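Local coordinates for protein SsfS6 (Streptomyces sp. SF2575, PDB 4FZR) that belongs to the erythromycin biosynthesis protein CIII-like family and has a GT-B fold of two Rossmann-like domains facing each other across a cleft, at residues E98-G101 with R102-R106; G23-E26 with G27-M30. All blocks are in the same frame, centred on the assembly; numbering follows the deposited sequence.

In the fold
From the N terminus, strand 17-21 of the seven-stranded parallel sheet runs into interaction 2, where G23-M30 winds into the short helix 26-29. The chain then passes through helix 33-41 and two further strands of that sheet before reaching interaction 1, within the long helix 93-122 that leads to strand 126-130. Both contacts are local: each closes only a turn or two of chain, and they follow in series, neither nesting nor crossing. Their centres lie about 16 Å apart, yet they meet directly, Y104 OH standing 3.1 Å from F28 CZ. Y104 and F28 thereby join the first turn after strand 17-21 to helix 93-122.

Interaction 1. Residues E98-G101 with R102-R106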
# COMPACT_ATOMS: atom_id res chain seq x y z
N GLU A 98 2.79 26.91 -21.57
CA GLU A 98 2.71 26.13 -22.79
C GLU A 98 4.01 25.35 -23.00
O GLU A 98 3.99 24.21 -23.47
CB GLU A 98 2.44 27.05 -23.99
CG GLU A 98 1.07 27.72 -23.94
CD GLU A 98 0.93 28.87 -24.93
OE1 GLU A 98 1.94 29.53 -25.23
OE2 GLU A 98 -0.21 29.11 -25.39
N HIS A 99 5.12 25.97 -22.63
CA HIS A 99 6.42 25.31 -22.70
C HIS A 99 6.40 24.03 -21.87
O HIS A 99 6.77 22.96 -22.35
CB HIS A 99 7.50 26.26 -22.18
CG HIS A 99 8.88 25.67 -22.17
ND1 HIS A 99 9.56 25.41 -21.00
CD2 HIS A 99 9.70 25.29 -23.17
CE1 HIS A 99 10.74 24.89 -21.29
NE2 HIS A 99 10.85 24.81 -22.60
N ILE A 100 5.95 24.15 -20.63
CA ILE A 100 5.79 23.01 -19.73
C ILE A 100 4.87 21.95 -20.35
O ILE A 100 5.19 20.76 -20.33
CB ILE A 100 5.19 23.45 -18.39
CG1 ILE A 100 6.24 24.19 -17.56
CG2 ILE A 100 4.65 22.25 -17.61
CD1 ILE A 100 5.70 24.81 -16.29
N GLY A 101 3.74 22.40 -20.88
CA GLY A 101 2.77 21.50 -21.48
C GLY A 101 3.35 20.65 -22.60
O GLY A 101 3.06 19.46 -22.69
N ARG A 102 4.18 21.26 -23.44
CA ARG A 102 4.78 20.54 -24.55
C ARG A 102 5.78 19.51 -24.04
O ARG A 102 5.95 18.45 -24.64
CB ARG A 102 5.45 21.52 -25.53
CG ARG A 102 4.46 22.47 -26.20
CD ARG A 102 5.09 23.21 -27.38
NE ARG A 102 6.16 24.11 -26.97
CZ ARG A 102 5.98 25.36 -26.57
NH1 ARG A 102 4.76 25.89 -26.51
NH2 ARG A 102 7.03 26.10 -26.22
N GLY A 103 6.44 19.82 -22.93
CA GLY A 103 7.31 18.87 -22.27
C GLY A 103 6.55 17.60 -21.92
O GLY A 103 6.94 16.50 -22.30
N TYR A 104 5.46 17.76 -21.18
CA TYR A 104 4.61 16.64 -20.81
C TYR A 104 4.11 15.88 -22.04
O TYR A 104 3.86 14.67 -21.97
CB TYR A 104 3.42 17.11 -19.98
CG TYR A 104 3.78 17.43 -18.54
CD1 TYR A 104 4.26 16.45 -17.69
CD2 TYR A 104 3.63 18.72 -18.05
CE1 TYR A 104 4.58 16.74 -16.38
CE2 TYR A 104 3.95 19.02 -16.74
CZ TYR A 104 4.42 18.03 -15.91
OH TYR A 104 4.74 18.33 -14.61
N GLY A 105 3.96 16.59 -23.15
CA GLY A 105 3.55 15.96 -24.39
C GLY A 105 4.64 15.08 -24.97
O GLY A 105 4.38 14.04 -25.56
N ARG A 106 5.89 15.51 -24.78
CA ARG A 106 7.02 14.77 -25.32
C ARG A 106 7.40 13.61 -24.42
O ARG A 106 8.05 12.66 -24.86
CB ARG A 106 8.21 15.70 -25.53
CG ARG A 106 7.97 16.77 -26.58
CD ARG A 106 9.26 17.44 -27.02
NE ARG A 106 9.82 18.31 -25.99
CZ ARG A 106 9.47 19.58 -25.80
NH1 ARG A 106 8.53 20.14 -26.57
NH2 ARG A 106 10.04 20.29 -24.85
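I100 and Y104, one helical turn apart, lie side by side and point the same way: I100 CG2 reaches Y104 CE2 at 3.4 Å. Two torsions produce this meeting. In I100 the CG2 methyl is anti to the backbone N, while in Y104 the ring carbon CG is anti to the carbonyl carbon (chi1 -76°), which tips the ring back along the helix towards I100. The methyl approaches that ring obliquely. Further out, Y104 OH is hydrogen-bonded to E331, so the phenol is held at its polar end as well as along its side.

R102 also folds back, but on another flank. Its chain curls round to bring the guanidinium over the preceding turn, with E98 O and H99 CA above one face. NH1 lies 3.6 Å from E98 CB, whereas NH2 is near the edge of the H99 ring, 4.1 Å from H99 CD2; ring and guanidinium planes stand 70° apart. The carboxylate of E98 does not close a salt bridge here, OE1 remaining 4.8 Å from R102 NH1, although the opposite charges probably attract. H99 NE2 is hydrogen-bonded to T87.

Beneath the side chains runs an unbroken series of i to i+4 hydrogen bonds. R102 N donates to E98 O at 3.0 Å, and the next three amides follow suit; the straightest bond joins Y104 N to I100 O (N-H...O 166°). Such a series is the signature of a regular alpha-helix, here the early part of helix 93-122 in the N-terminal domain of this GT-B protein, flanked by helices 74-78 and 158-167.

Interaction 2. Residues G23-E26 with G27-M30; sequences GCSE and GFVM
S25 and F28 meet through both backbone and side chain. Among the backbone hydrogen bonds, F28 N donates to S25 O at 3.1 Å, three residues back, but from above the carbonyl plane (51° out of it). E26 O takes two donors: M30 N at 3.0 Å with a fairly straight N-H...O angle of 169°, and V29 N at 3.1 Å from far above the carbonyl plane. An i+3 and an i+4 bond thus converge on one oxygen, as in a short, weakly bonded helical turn.

Polar-aromatic packing comes next. S25 OG sits between its backbone N and carbonyl carbon (chi1 54°), a rotamer that aims the hydroxyl at the F28 side chain. It approaches the ring obliquely and comes within 3.0 Å of F28 CD2. Beyond this turn, the same ring packs on I152, R153 and E331.

Methyl groups laid against the backbone complete the turn. V29 CG2 swings back to 3.3 Å from S25 O and also approaches G23 N. The selenomethionine M30 bends at chi3, folding its terminal methyl back so that CE lies 3.4 Å from E26 O and 3.9 Å from E26 CB, the latter an apolar contact on both sides. T57 of helix 55-60 touches both E26 and M30.

C24 O accepts a hydrogen bond from N53, tying the loop to the segment just after strand 45-51. A loop that leaves strand 17-21, first in the chain and central in the parallel sheet, and tightens at once into a helical turn is the beta-to-alpha connection of a Rossmann-like domain, as found in GT-B proteins.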
# COMPACT_ATOMS: atom_id res chain seq x y z
N GLY A 23 3.89 9.00 -13.90
CA GLY A 23 4.95 9.82 -14.45
C GLY A 23 6.36 9.31 -14.24
O GLY A 23 6.60 8.10 -14.17
N CYS A 24 7.32 10.23 -14.14
CA CYS A 24 8.73 9.87 -14.00
C CYS A 24 9.37 10.47 -12.75
O CYS A 24 10.57 10.32 -12.53
CB CYS A 24 9.51 10.30 -15.25
SG CYS A 24 9.59 12.09 -15.50
N SER A 25 8.57 11.15 -11.93
CA SER A 25 9.05 11.66 -10.65
C SER A 25 8.08 11.29 -9.53
O SER A 25 6.90 11.04 -9.77
CB SER A 25 9.24 13.18 -10.71
OG SER A 25 8.06 13.82 -11.16
N GLU A 26 8.60 11.27 -8.30
CA GLU A 26 7.83 10.79 -7.15
C GLU A 26 6.58 11.62 -6.88
O GLU A 26 5.56 11.08 -6.46
CB GLU A 26 8.72 10.76 -5.91
CG GLU A 26 9.34 9.40 -5.65
CD GLU A 26 10.47 9.46 -4.63
OE1 GLU A 26 10.25 10.01 -3.53
OE2 GLU A 26 11.57 8.95 -4.94
N GLY A 27 6.66 12.92 -7.11
CA GLY A 27 5.55 13.81 -6.83
C GLY A 27 4.37 13.57 -7.76
O GLY A 27 3.26 14.01 -7.48
N PHE A 28 4.61 12.87 -8.86
CA PHE A 28 3.57 12.58 -9.83
C PHE A 28 3.08 11.13 -9.72
O PHE A 28 2.08 10.76 -10.34
CB PHE A 28 4.07 12.86 -11.25
CG PHE A 28 4.48 14.29 -11.48
CD1 PHE A 28 3.87 15.33 -10.78
CD2 PHE A 28 5.47 14.60 -12.39
CE1 PHE A 28 4.25 16.64 -11.00
CE2 PHE A 28 5.85 15.91 -12.61
CZ PHE A 28 5.24 16.94 -11.91
N VAL A 29 3.78 10.33 -8.93
CA VAL A 29 3.43 8.92 -8.78
C VAL A 29 2.71 8.68 -7.45
O VAL A 29 1.64 8.08 -7.42
CB VAL A 29 4.67 8.03 -8.86
CG1 VAL A 29 4.31 6.58 -8.56
CG2 VAL A 29 5.31 8.14 -10.23
N MSE A 30 3.30 9.17 -6.37
CA MSE A 30 2.80 8.92 -5.03
C MSE A 30 1.34 9.33 -4.80
O MSE A 30 0.61 8.65 -4.08
CB MSE A 30 3.69 9.62 -4.00
CG MSE A 30 5.06 8.96 -3.82
SE MSE A 30 6.16 9.85 -2.48
CE MSE A 30 6.07 11.68 -3.15